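Local coordinates for protein N-acetyl-beta-D glucosaminidase (Rhizomucor miehei CAU432, PDB 4ZM6) that probably hydrolyses beta-linked N-acetylglucosamine units through a family 3 glycosidase region and, through a GCN5-related region that binds acetyl coenzyme A, probably transfers acetyl groups to glucosamine, at residues K563-R568 with R655-V660; T829-D834 with V845-W850. All coordinates share one frame; numbering follows the deposited sequence.

Interaction 1: residues K563-R568 with R655-V660; sequences KDWPLR and RFFPGV
A T-shaped (edge-to-face) aromatic pair, Trp565 with Phe657, joins two loops of the GNAT acetyltransferase region: the loop between helices 546-561 and 569-577, and the connection from strand 646-649 to strand 660-661. Phe657 supplies the edge. Its CE1 lies 3.5 Å above the indole plane, close to the middle of the six-membered ring, and comes within 3.6 Å of Trp565 CE3. The two six-membered rings have centroids 4.8 Å apart and planes at 74°, so the hydrogen-bearing border of the phenylalanine meets the electron-rich face of the tryptophan. In both residues CG stands anti to the carbonyl carbon, which sends the two rings into the space between the loops and lets them meet although the backbones stay well apart.

Large aromatic side chains suit the gap, for even the closest CA atoms across it, those of Trp565 and Phe656, are 9.8 Å apart. Trp565 also takes part in a cation-pi contact with Arg851 on strand 847-857, while its carbonyl oxygen accepts a hydrogen bond from Trp557 NE1. Phe657 meets Phe561 edge-to-face and touches the bound acetyl coenzyme A, so this apolar cluster reaches the ligand pocket itself.

A smaller contact lies beside the pair, where Leu567 reaches the neighbouring phenylalanine. Its CG is anti to the backbone N (chi1 -165°), extending the branched end across the gap, and a branched aliphatic tip fits well against the border of a ring. Phe656, which also packs on Leu576 of helix 569-577, presents that border: the CD2 methyl of Leu567 lies near the ring plane, 4.0 Å from Phe656 CD1 and 4.1 Å from Phe656 CE1.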
ATOM      1  N   LYS A 563     -36.425 -11.380  -6.910  1.00 53.23           N
ATOM      2  CA  LYS A 563     -37.585 -11.947  -7.610  1.00 53.88           C
ATOM      3  C   LYS A 563     -37.300 -13.344  -8.165  1.00 53.42           C
ATOM      4  O   LYS A 563     -37.995 -14.292  -7.824  1.00 53.08           O
ATOM      5  CB  LYS A 563     -38.066 -11.021  -8.737  1.00 52.79           C
ATOM      6  N   ASP A 564     -36.279 -13.464  -9.009  1.00 54.37           N
ATOM      7  CA  ASP A 564     -35.937 -14.749  -9.644  1.00 56.77           C
ATOM      8  C   ASP A 564     -34.912 -15.584  -8.872  1.00 55.44           C
ATOM      9  O   ASP A 564     -34.808 -16.791  -9.095  1.00 54.17           O
ATOM     10  CB  ASP A 564     -35.387 -14.520 -11.061  1.00 59.43           C
ATOM     11  CG  ASP A 564     -36.454 -14.089 -12.049  1.00 59.95           C
ATOM     12  OD1 ASP A 564     -37.596 -13.807 -11.627  1.00 58.59           O
ATOM     13  OD2 ASP A 564     -36.138 -14.032 -13.257  1.00 59.69           O
ATOM     14  N   TRP A 565     -34.140 -14.941  -7.995  1.00 55.34           N
ATOM     15  CA  TRP A 565     -33.030 -15.593  -7.303  1.00 51.85           C
ATOM     16  C   TRP A 565     -32.987 -15.225  -5.826  1.00 50.67           C
ATOM     17  O   TRP A 565     -31.996 -14.662  -5.361  1.00 52.13           O
ATOM     18  CB  TRP A 565     -31.697 -15.182  -7.926  1.00 50.90           C
ATOM     19  CG  TRP A 565     -31.631 -15.209  -9.410  1.00 50.83           C
ATOM     20  CD1 TRP A 565     -32.049 -14.231 -10.262  1.00 50.05           C
ATOM     21  CD2 TRP A 565     -31.067 -16.243 -10.229  1.00 50.34           C
ATOM     22  NE1 TRP A 565     -31.800 -14.599 -11.560  1.00 49.58           N
ATOM     23  CE2 TRP A 565     -31.191 -15.825 -11.568  1.00 48.52           C
ATOM     24  CE3 TRP A 565     -30.481 -17.485  -9.959  1.00 50.04           C
ATOM     25  CZ2 TRP A 565     -30.752 -16.601 -12.637  1.00 48.50           C
ATOM     26  CZ3 TRP A 565     -30.042 -18.258 -11.026  1.00 49.93           C
ATOM     27  CH2 TRP A 565     -30.181 -17.808 -12.350  1.00 49.35           C
ATOM     28  N   PRO A 566     -34.052 -15.541  -5.076  1.00 48.79           N
ATOM     29  CA  PRO A 566     -34.005 -15.283  -3.635  1.00 48.01           C
ATOM     30  C   PRO A 566     -32.878 -16.083  -2.974  1.00 47.11           C
ATOM     31  O   PRO A 566     -32.710 -17.267  -3.282  1.00 47.55           O
ATOM     32  CB  PRO A 566     -35.381 -15.741  -3.144  1.00 48.30           C
ATOM     33  CG  PRO A 566     -35.897 -16.656  -4.208  1.00 49.06           C
ATOM     34  CD  PRO A 566     -35.316 -16.168  -5.495  1.00 48.43           C
ATOM     35  N   LEU A 567     -32.104 -15.437  -2.098  1.00 46.31           N
ATOM     36  CA  LEU A 567     -30.896 -16.052  -1.531  1.00 46.77           C
ATOM     37  C   LEU A 567     -30.595 -15.544  -0.121  1.00 47.29           C
ATOM     38  O   LEU A 567     -30.239 -14.380   0.053  1.00 48.78           O
ATOM     39  CB  LEU A 567     -29.698 -15.769  -2.446  1.00 47.00           C
ATOM     40  CG  LEU A 567     -28.438 -16.605  -2.216  1.00 48.22           C
ATOM     41  CD1 LEU A 567     -28.686 -18.072  -2.553  1.00 49.26           C
ATOM     42  CD2 LEU A 567     -27.265 -16.076  -3.027  1.00 47.83           C
ATOM     43  N   ARG A 568     -30.713 -16.422   0.877  1.00 46.65           N
ATOM     44  CA  ARG A 568     -30.542 -16.039   2.289  1.00 45.22           C
ATOM     45  C   ARG A 568     -29.100 -15.611   2.637  1.00 45.37           C
ATOM     46  O   ARG A 568     -28.149 -15.977   1.946  1.00 45.92           O
ATOM     47  CB  ARG A 568     -30.994 -17.188   3.207  1.00 44.28           C
ATOM     48  N   ARG A 655     -19.532 -19.934  -6.385  1.00 46.09           N
ATOM     49  CA  ARG A 655     -20.220 -19.281  -7.489  1.00 45.96           C
ATOM     50  C   ARG A 655     -21.640 -18.852  -7.179  1.00 45.84           C
ATOM     51  O   ARG A 655     -22.405 -19.612  -6.600  1.00 45.33           O
ATOM     52  CB  ARG A 655     -20.251 -20.246  -8.676  1.00 46.05           C
ATOM     53  CG  ARG A 655     -21.238 -19.890  -9.775  1.00 46.55           C
ATOM     54  CD  ARG A 655     -21.736 -21.114 -10.521  1.00 46.93           C
ATOM     55  NE  ARG A 655     -20.685 -22.101 -10.741  1.00 47.07           N
ATOM     56  CZ  ARG A 655     -20.894 -23.294 -11.286  1.00 47.74           C
ATOM     57  NH1 ARG A 655     -22.111 -23.649 -11.700  1.00 48.20           N
ATOM     58  NH2 ARG A 655     -19.877 -24.132 -11.432  1.00 47.10           N
ATOM     59  N   PHE A 656     -21.984 -17.634  -7.598  1.00 47.98           N
ATOM     60  CA  PHE A 656     -23.381 -17.220  -7.733  1.00 49.01           C
ATOM     61  C   PHE A 656     -23.885 -17.584  -9.127  1.00 48.81           C
ATOM     62  O   PHE A 656     -24.936 -18.199  -9.271  1.00 48.89           O
ATOM     63  CB  PHE A 656     -23.525 -15.717  -7.549  1.00 49.79           C
ATOM     64  CG  PHE A 656     -23.068 -15.213  -6.213  1.00 50.33           C
ATOM     65  CD1 PHE A 656     -23.848 -15.401  -5.084  1.00 50.67           C
ATOM     66  CD2 PHE A 656     -21.877 -14.515  -6.092  1.00 49.99           C
ATOM     67  CE1 PHE A 656     -23.438 -14.917  -3.854  1.00 52.15           C
ATOM     68  CE2 PHE A 656     -21.462 -14.027  -4.867  1.00 50.63           C
ATOM     69  CZ  PHE A 656     -22.242 -14.229  -3.744  1.00 51.63           C
ATOM     70  N   PHE A 657     -23.123 -17.185 -10.147  1.00 49.24           N
ATOM     71  CA  PHE A 657     -23.445 -17.457 -11.550  1.00 46.24           C
ATOM     72  C   PHE A 657     -22.183 -17.887 -12.313  1.00 46.16           C
ATOM     73  O   PHE A 657     -21.085 -17.416 -12.005  1.00 45.15           O
ATOM     74  CB  PHE A 657     -24.023 -16.207 -12.218  1.00 45.26           C
ATOM     75  CG  PHE A 657     -25.181 -15.582 -11.478  1.00 44.87           C
ATOM     76  CD1 PHE A 657     -26.335 -16.310 -11.211  1.00 45.56           C
ATOM     77  CD2 PHE A 657     -25.134 -14.250 -11.079  1.00 43.84           C
ATOM     78  CE1 PHE A 657     -27.403 -15.729 -10.539  1.00 44.92           C
ATOM     79  CE2 PHE A 657     -26.200 -13.664 -10.409  1.00 43.28           C
ATOM     80  CZ  PHE A 657     -27.337 -14.402 -10.141  1.00 43.66           C
ATOM     81  N   PRO A 658     -22.330 -18.792 -13.301  1.00 46.60           N
ATOM     82  CA  PRO A 658     -21.206 -19.219 -14.136  1.00 46.96           C
ATOM     83  C   PRO A 658     -20.923 -18.243 -15.274  1.00 48.15           C
ATOM     84  O   PRO A 658     -19.826 -18.235 -15.824  1.00 49.57           O
ATOM     85  CB  PRO A 658     -21.695 -20.541 -14.711  1.00 45.93           C
ATOM     86  CG  PRO A 658     -23.163 -20.334 -14.854  1.00 45.63           C
ATOM     87  CD  PRO A 658     -23.573 -19.493 -13.679  1.00 46.07           C
ATOM     88  N   GLY A 659     -21.931 -17.459 -15.636  1.00 49.00           N
ATOM     89  CA  GLY A 659     -21.803 -16.406 -16.628  1.00 49.66           C
ATOM     90  C   GLY A 659     -22.827 -15.357 -16.268  1.00 49.15           C
ATOM     91  O   GLY A 659     -23.118 -15.167 -15.088  1.00 47.35           O
ATOM     92  N   VAL A 660     -23.389 -14.685 -17.267  1.00 48.69           N
ATOM     93  CA  VAL A 660     -24.371 -13.647 -17.000  1.00 51.02           C
ATOM     94  C   VAL A 660     -25.767 -14.182 -17.293  1.00 51.86           C
ATOM     95  O   VAL A 660     -26.042 -14.618 -18.407  1.00 53.03           O
ATOM     96  CB  VAL A 660     -24.111 -12.380 -17.838  1.00 51.90           C
ATOM     97  CG1 VAL A 660     -25.105 -11.283 -17.463  1.00 51.75           C
ATOM     98  CG2 VAL A 660     -22.678 -11.897 -17.646  1.00 51.62           C
TER

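Interaction 2: residues T829-D834 with V845-W850; sequences TKSYVD and VGYKTW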
ATOM      1  N   THR A 829     -36.580 -34.212  -3.922  1.00 58.05           N
ATOM      2  CA  THR A 829     -37.677 -34.044  -4.873  1.00 59.68           C
ATOM      3  C   THR A 829     -37.289 -33.180  -6.089  1.00 61.65           C
ATOM      4  O   THR A 829     -37.841 -33.371  -7.176  1.00 63.20           O
ATOM      5  CB  THR A 829     -38.916 -33.427  -4.186  1.00 60.67           C
ATOM      6  OG1 THR A 829     -38.563 -32.190  -3.559  1.00 62.01           O
ATOM      7  CG2 THR A 829     -39.468 -34.365  -3.135  1.00 60.77           C
ATOM      8  N   LYS A 830     -36.355 -32.241  -5.912  1.00 60.10           N
ATOM      9  CA  LYS A 830     -35.939 -31.337  -6.992  1.00 58.66           C
ATOM     10  C   LYS A 830     -34.423 -31.364  -7.159  1.00 56.27           C
ATOM     11  O   LYS A 830     -33.696 -31.198  -6.188  1.00 59.53           O
ATOM     12  CB  LYS A 830     -36.413 -29.912  -6.698  1.00 59.59           C
ATOM     13  CG  LYS A 830     -37.930 -29.767  -6.660  1.00 62.49           C
ATOM     14  CD  LYS A 830     -38.358 -28.461  -5.996  1.00 64.89           C
ATOM     15  CE  LYS A 830     -39.848 -28.431  -5.682  1.00 65.01           C
ATOM     16  NZ  LYS A 830     -40.681 -28.170  -6.888  1.00 65.78           N
ATOM     17  N   SER A 831     -33.950 -31.562  -8.389  1.00 52.90           N
ATOM     18  CA  SER A 831     -32.528 -31.826  -8.646  1.00 51.06           C
ATOM     19  C   SER A 831     -31.874 -30.786  -9.563  1.00 51.88           C
ATOM     20  O   SER A 831     -32.436 -30.409 -10.584  1.00 53.07           O
ATOM     21  CB  SER A 831     -32.362 -33.224  -9.247  1.00 49.19           C
ATOM     22  OG  SER A 831     -30.998 -33.532  -9.458  1.00 46.91           O
ATOM     23  N   TYR A 832     -30.663 -30.367  -9.198  1.00 52.26           N
ATOM     24  CA  TYR A 832     -29.960 -29.260  -9.838  1.00 53.94           C
ATOM     25  C   TYR A 832     -28.759 -29.751 -10.636  1.00 55.18           C
ATOM     26  O   TYR A 832     -27.766 -30.188 -10.061  1.00 57.52           O
ATOM     27  CB  TYR A 832     -29.490 -28.302  -8.744  1.00 55.27           C
ATOM     28  CG  TYR A 832     -28.827 -27.005  -9.186  1.00 56.51           C
ATOM     29  CD1 TYR A 832     -29.400 -26.183 -10.157  1.00 56.11           C
ATOM     30  CD2 TYR A 832     -27.657 -26.568  -8.572  1.00 57.78           C
ATOM     31  CE1 TYR A 832     -28.804 -24.988 -10.527  1.00 56.29           C
ATOM     32  CE2 TYR A 832     -27.059 -25.374  -8.933  1.00 58.04           C
ATOM     33  CZ  TYR A 832     -27.633 -24.586  -9.908  1.00 56.87           C
ATOM     34  OH  TYR A 832     -27.021 -23.401 -10.250  1.00 56.42           O
ATOM     35  N   VAL A 833     -28.855 -29.681 -11.962  1.00 56.17           N
ATOM     36  CA  VAL A 833     -27.717 -29.966 -12.833  1.00 56.48           C
ATOM     37  C   VAL A 833     -27.222 -28.643 -13.412  1.00 56.39           C
ATOM     38  O   VAL A 833     -27.874 -28.043 -14.260  1.00 56.26           O
ATOM     39  CB  VAL A 833     -28.093 -30.937 -13.963  1.00 56.35           C
ATOM     40  CG1 VAL A 833     -26.908 -31.161 -14.894  1.00 56.01           C
ATOM     41  CG2 VAL A 833     -28.581 -32.255 -13.378  1.00 56.76           C
ATOM     42  N   ASP A 834     -26.062 -28.200 -12.944  1.00 57.20           N
ATOM     43  CA  ASP A 834     -25.596 -26.848 -13.203  1.00 56.14           C
ATOM     44  C   ASP A 834     -24.598 -26.809 -14.347  1.00 56.29           C
ATOM     45  O   ASP A 834     -23.784 -27.719 -14.494  1.00 55.07           O
ATOM     46  CB  ASP A 834     -24.982 -26.235 -11.932  1.00 56.82           C
ATOM     47  CG  ASP A 834     -23.752 -26.989 -11.435  1.00 57.60           C
ATOM     48  OD1 ASP A 834     -23.850 -28.207 -11.185  1.00 57.60           O
ATOM     49  OD2 ASP A 834     -22.685 -26.358 -11.277  1.00 60.28           O
ATOM     50  N   VAL A 845     -33.499 -38.271 -18.799  1.00 70.52           N
ATOM     51  CA  VAL A 845     -33.697 -38.625 -17.394  1.00 67.62           C
ATOM     52  C   VAL A 845     -34.479 -37.539 -16.640  1.00 65.29           C
ATOM     53  O   VAL A 845     -34.298 -37.354 -15.436  1.00 64.12           O
ATOM     54  CB  VAL A 845     -32.346 -38.924 -16.699  1.00 68.18           C
ATOM     55  CG1 VAL A 845     -31.713 -40.178 -17.281  1.00 67.83           C
ATOM     56  CG2 VAL A 845     -31.387 -37.749 -16.828  1.00 68.96           C
ATOM     57  N   GLY A 846     -35.343 -36.821 -17.356  1.00 64.64           N
ATOM     58  CA  GLY A 846     -36.317 -35.915 -16.736  1.00 63.30           C
ATOM     59  C   GLY A 846     -35.884 -34.495 -16.410  1.00 61.76           C
ATOM     60  O   GLY A 846     -36.618 -33.778 -15.723  1.00 59.10           O
ATOM     61  N   TYR A 847     -34.713 -34.070 -16.889  1.00 62.57           N
ATOM     62  CA  TYR A 847     -34.242 -32.694 -16.647  1.00 62.89           C
ATOM     63  C   TYR A 847     -34.661 -31.743 -17.768  1.00 63.39           C
ATOM     64  O   TYR A 847     -34.325 -31.960 -18.932  1.00 64.71           O
ATOM     65  CB  TYR A 847     -32.720 -32.640 -16.482  1.00 60.02           C
ATOM     66  CG  TYR A 847     -32.212 -33.246 -15.198  1.00 57.98           C
ATOM     67  CD1 TYR A 847     -32.354 -32.577 -13.988  1.00 57.04           C
ATOM     68  CD2 TYR A 847     -31.581 -34.483 -15.196  1.00 56.99           C
ATOM     69  CE1 TYR A 847     -31.888 -33.130 -12.810  1.00 57.09           C
ATOM     70  CE2 TYR A 847     -31.110 -35.047 -14.026  1.00 55.92           C
ATOM     71  CZ  TYR A 847     -31.265 -34.372 -12.835  1.00 56.45           C
ATOM     72  OH  TYR A 847     -30.796 -34.948 -11.678  1.00 54.51           O
ATOM     73  N   LYS A 848     -35.402 -30.697 -17.406  1.00 63.06           N
ATOM     74  CA  LYS A 848     -35.695 -29.593 -18.317  1.00 62.89           C
ATOM     75  C   LYS A 848     -34.920 -28.362 -17.847  1.00 62.99           C
ATOM     76  O   LYS A 848     -34.511 -28.295 -16.686  1.00 65.87           O
ATOM     77  CB  LYS A 848     -37.202 -29.332 -18.393  1.00 61.95           C
ATOM     78  CG  LYS A 848     -37.827 -28.627 -17.197  1.00 62.70           C
ATOM     79  CD  LYS A 848     -39.345 -28.757 -17.255  1.00 64.63           C
ATOM     80  CE  LYS A 848     -40.066 -27.501 -16.790  1.00 66.03           C
ATOM     81  NZ  LYS A 848     -39.999 -27.331 -15.315  1.00 67.03           N
ATOM     82  N   THR A 849     -34.705 -27.398 -18.742  1.00 60.96           N
ATOM     83  CA  THR A 849     -33.799 -26.280 -18.436  1.00 57.63           C
ATOM     84  C   THR A 849     -34.481 -25.321 -17.461  1.00 54.84           C
ATOM     85  O   THR A 849     -35.685 -25.084 -17.545  1.00 52.51           O
ATOM     86  CB  THR A 849     -33.285 -25.498 -19.680  1.00 56.64           C
ATOM     87  OG1 THR A 849     -34.051 -24.308 -19.863  1.00 53.80           O
ATOM     88  CG2 THR A 849     -33.312 -26.334 -20.964  1.00 57.11           C
ATOM     89  N   TRP A 850     -33.692 -24.787 -16.537  1.00 52.40           N
ATOM     90  CA  TRP A 850     -34.207 -24.004 -15.426  1.00 50.18           C
ATOM     91  C   TRP A 850     -33.883 -22.527 -15.608  1.00 50.78           C
ATOM     92  O   TRP A 850     -34.757 -21.670 -15.477  1.00 48.99           O
ATOM     93  CB  TRP A 850     -33.602 -24.522 -14.119  1.00 49.22           C
ATOM     94  CG  TRP A 850     -34.016 -23.737 -12.932  1.00 48.26           C
ATOM     95  CD1 TRP A 850     -35.288 -23.511 -12.509  1.00 48.01           C
ATOM     96  CD2 TRP A 850     -33.156 -23.057 -12.012  1.00 47.35           C
ATOM     97  NE1 TRP A 850     -35.279 -22.730 -11.379  1.00 48.35           N
ATOM     98  CE2 TRP A 850     -33.980 -22.438 -11.053  1.00 48.06           C
ATOM     99  CE3 TRP A 850     -31.769 -22.911 -11.907  1.00 47.62           C
ATOM    100  CZ2 TRP A 850     -33.465 -21.684  -9.995  1.00 48.39           C
ATOM    101  CZ3 TRP A 850     -31.256 -22.161 -10.854  1.00 48.46           C
ATOM    102  CH2 TRP A 850     -32.103 -21.559  -9.912  1.00 47.90           C
TER
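Tyr847 meets strand 830-834 in two ways, through its hydroxyl and through one face of its ring. Ser831 OG donates a hydrogen bond to Tyr847 OH (2.6 Å), and that hydroxyl is also bonded to Asn820 OD1 on helix 811-825, so two partners hold the buried phenol end. A small polar serine leaves room for the ring to come this close. Two residues on, Val833 makes a CH-pi contact: its CG2 stands 3.6 Å from the centroid of the Tyr847 ring and 18° off the ring normal. This methyl, anti to the carbonyl carbon, is the branch of the valine that does the touching.

Tyr832, between them, starts out on the other side of its strand. With CG anti to the backbone N (chi1 -175°), its ring swings round to Trp850, where Tyr832 CE1 lies 3.8 Å from Trp850 CZ3 and the planes are nearly perpendicular. Asp688 OD2 binds the Tyr832 hydroxyl, while Phe790 and Trp784 pack against both rings.

Gly846, with its positive phi, closes helix 839-843 in a Schellman motif and leads the chain into Tyr847. Strand 686-692 pairs antiparallel with both strands and separates them, consistent with a GNAT fold, in which the last strand inserts between the two before it; here strand 686-692 of the preceding acetyltransferase region appears to fill that place.

Interactions 1 and 2 belong to different acetyltransferase regions of the chain, their centres 16 Å apart, yet they touch directly. Arg655 NH1 forms a salt bridge with Asp834 OD2 (2.8 Å), joining the loop of 655-660 to strand 830-836, and Trp565 CZ3 packs 4.0 Å from Trp850 CH2. Trp784 meets Trp565, Tyr832 and Trp850, so a continuous aromatic cluster crosses the junction. Strand 847-857 also links the two: beyond Trp850 of interaction 2 it carries Tyr853, which packs on Phe657 of interaction 1. Only interaction 1 borders the ligand: the Phe657 side chain is about 4 Å from acetyl coenzyme A, against about 13 Å for that of Tyr832.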